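PDB 2GLF: probable M18-family aminopeptidase 1 from Thermotoga maritima, which probably acts as a zinc-dependent metallopeptidase of the M18 family, removing amino acids from the N-termini of peptides. Local coordinates for the interface of chains A and B. Sequence-based numbering; all coordinates share one arbitrary frame. Chains: chain A/B, Probable M18-family aminopeptidase 1.

The interface of chains A and B. Residues chain A 153, 155-157; chain B 234-235, 237, 240.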
ATOM      1  N   LYS A 153      21.891 -48.551   3.926  1.00 20.50           N
ATOM      2  CA  LYS A 153      23.118 -49.016   4.552  1.00 22.18           C
ATOM      3  C   LYS A 153      24.256 -48.035   4.326  1.00 22.61           C
ATOM      4  O   LYS A 153      24.209 -47.220   3.414  1.00 23.04           O
ATOM      5  CB  LYS A 153      23.479 -50.381   3.973  1.00 34.70           C
ATOM      6  CG  LYS A 153      22.346 -51.393   4.059  1.00 36.93           C
ATOM      7  CD  LYS A 153      22.308 -52.312   2.844  1.00 37.09           C
ATOM      8  CE  LYS A 153      22.041 -51.539   1.544  1.00 39.90           C
ATOM      9  NZ  LYS A 153      20.750 -50.777   1.541  1.00 38.52           N
ATOM     10  N   GLU A 155      27.243 -48.526   3.103  1.00 45.61           N
ATOM     11  CA  GLU A 155      28.036 -48.728   1.894  1.00 45.87           C
ATOM     12  C   GLU A 155      27.463 -47.951   0.714  1.00 45.91           C
ATOM     13  O   GLU A 155      28.211 -47.345  -0.055  1.00 46.95           O
ATOM     14  CB  GLU A 155      28.112 -50.210   1.515  1.00 35.40           C
ATOM     15  CG  GLU A 155      26.769 -50.853   1.217  1.00 36.69           C
ATOM     16  CD  GLU A 155      26.178 -51.548   2.426  1.00 42.47           C
ATOM     17  OE1 GLU A 155      26.277 -50.999   3.546  1.00 43.46           O
ATOM     18  OE2 GLU A 155      25.608 -52.644   2.252  1.00 43.39           O
ATOM     19  N   ASP A 156      26.141 -47.973   0.562  1.00 20.52           N
ATOM     20  CA  ASP A 156      25.504 -47.258  -0.539  1.00 19.03           C
ATOM     21  C   ASP A 156      25.408 -45.754  -0.273  1.00 17.07           C
ATOM     22  O   ASP A 156      25.556 -45.307   0.861  1.00 16.80           O
ATOM     23  CB  ASP A 156      24.122 -47.864  -0.852  1.00 48.78           C
ATOM     24  CG  ASP A 156      23.273 -48.081   0.381  1.00 51.55           C
ATOM     25  OD1 ASP A 156      23.796 -48.616   1.375  1.00 54.00           O
ATOM     26  OD2 ASP A 156      22.075 -47.738   0.350  1.00 56.60           O
ATOM     27  N   PRO A 157      25.175 -44.953  -1.325  1.00 28.13           N
ATOM     28  CA  PRO A 157      25.073 -43.500  -1.183  1.00 26.57           C
ATOM     29  C   PRO A 157      23.737 -42.992  -0.654  1.00 25.21           C
ATOM     30  O   PRO A 157      22.848 -43.768  -0.317  1.00 26.15           O
ATOM     31  CB  PRO A 157      25.332 -43.014  -2.604  1.00 16.79           C
ATOM     32  CG  PRO A 157      24.613 -44.045  -3.411  1.00 16.20           C
ATOM     33  CD  PRO A 157      25.055 -45.342  -2.744  1.00 17.43           C
TER
ATOM     34  N   ARG B 234      28.983 -38.702   3.268  1.00 10.31           N
ATOM     35  CA  ARG B 234      28.406 -39.826   2.540  1.00  9.85           C
ATOM     36  C   ARG B 234      28.527 -39.614   1.046  1.00 10.05           C
ATOM     37  O   ARG B 234      28.601 -38.481   0.586  1.00  9.85           O
ATOM     38  CB  ARG B 234      26.923 -39.986   2.884  1.00 16.27           C
ATOM     39  CG  ARG B 234      26.659 -40.557   4.251  1.00 16.28           C
ATOM     40  CD  ARG B 234      27.243 -41.955   4.340  1.00 18.51           C
ATOM     41  NE  ARG B 234      26.481 -42.930   3.566  1.00 18.32           N
ATOM     42  CZ  ARG B 234      25.316 -43.439   3.952  1.00 19.91           C
ATOM     43  NH1 ARG B 234      24.775 -43.067   5.105  1.00 17.21           N
ATOM     44  NH2 ARG B 234      24.692 -44.322   3.185  1.00 19.91           N
ATOM     45  N   GLU B 235      28.565 -40.710   0.293  1.00 18.90           N
ATOM     46  CA  GLU B 235      28.620 -40.616  -1.159  1.00 20.43           C
ATOM     47  C   GLU B 235      27.218 -40.155  -1.538  1.00 19.54           C
ATOM     48  O   GLU B 235      26.249 -40.474  -0.843  1.00 19.36           O
ATOM     49  CB  GLU B 235      28.850 -41.980  -1.807  1.00 21.92           C
ATOM     50  CG  GLU B 235      30.125 -42.688  -1.437  1.00 25.14           C
ATOM     51  CD  GLU B 235      30.317 -43.948  -2.263  1.00 27.42           C
ATOM     52  OE1 GLU B 235      29.394 -44.791  -2.300  1.00 31.98           O
ATOM     53  OE2 GLU B 235      31.392 -44.094  -2.879  1.00 36.79           O
ATOM     54  N   GLY B 237      24.260 -39.651  -4.812  1.00 16.44           N
ATOM     55  CA  GLY B 237      23.863 -39.946  -6.179  1.00 17.71           C
ATOM     56  C   GLY B 237      23.906 -41.399  -6.616  1.00 19.26           C
ATOM     57  O   GLY B 237      24.678 -42.198  -6.091  1.00 19.94           O
ATOM     58  N   ARG B 240      27.074 -42.319  -7.644  1.00 13.50           N
ATOM     59  CA  ARG B 240      28.021 -42.114  -6.556  1.00 13.50           C
ATOM     60  C   ARG B 240      29.113 -41.105  -6.920  1.00 13.50           C
ATOM     61  O   ARG B 240      30.222 -41.162  -6.386  1.00 13.50           O
ATOM     62  CB  ARG B 240      28.665 -43.448  -6.192  1.00 24.11           C
ATOM     63  CG  ARG B 240      27.707 -44.623  -6.242  1.00 25.02           C
ATOM     64  CD  ARG B 240      28.442 -45.936  -6.041  1.00 27.99           C
ATOM     65  NE  ARG B 240      28.359 -46.393  -4.660  1.00 28.98           N
ATOM     66  CZ  ARG B 240      27.520 -47.335  -4.239  1.00 24.44           C
ATOM     67  NH1 ARG B 240      26.698 -47.924  -5.100  1.00 22.73           N
ATOM     68  NH2 ARG B 240      27.496 -47.677  -2.953  1.00 23.41           N
TER
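A loop of one subunit docks against the strand 234-236 and the following loop of its neighbour, forming part of a two-fold symmetric interface between copies of this M18-family aminopeptidase; its twin recurs with the chains exchanged, and the contact probably helps hold together the twelve-subunit deposited assembly. A:Pro157 is the wedge of the loop, its ring set between B:Glu235, B:Gly237 and B:Arg240, and it buries 46 Å² of its surface. The CD edge of the ring lies over one face of the B:Arg240 guanidinium, offset toward the rim, with CD 3.5 Å from CZ; the two side chains cross at roughly a right angle. On another side of the ring, CB packs against the B:Glu235 side chain, 3.8 Å from its CB. B:Arg240 is steadied from within its own chain: its NE donates to B:Glu235 OE1 at 3.0 Å, a salt bridge that meets the carboxylate on its syn side, though 30° out of its plane. This bond probably limits swinging of the guanidinium against the proline, while NH2 makes a weak hydrogen bond to the A:Glu155 carbonyl O at 3.0 Å. B:Arg234 reaches the loop separately, its chain bent at chi2 and chi3 (-72°), which brings the guanidinium edge to the backbone of A:Asp156. Its NH2 donates to the carbonyl O of A:Asp156, a poorly ordered residue, at 2.7 Å, nearly straight at the hydrogen (169°); the acceptor lies in the guanidinium plane. The A:Lys153 carbonyl O also lies beside NH2, but the N-H points away from it. A methionine in place of B:Arg234 would probably leave the A:Asp156 carbonyl without this donor and the loop less firmly anchored beside A:Pro157. The A:Asp156 carboxylate turns toward its own chain, where OD2 is 3.5 Å from A:Lys153 NZ in a long salt bridge.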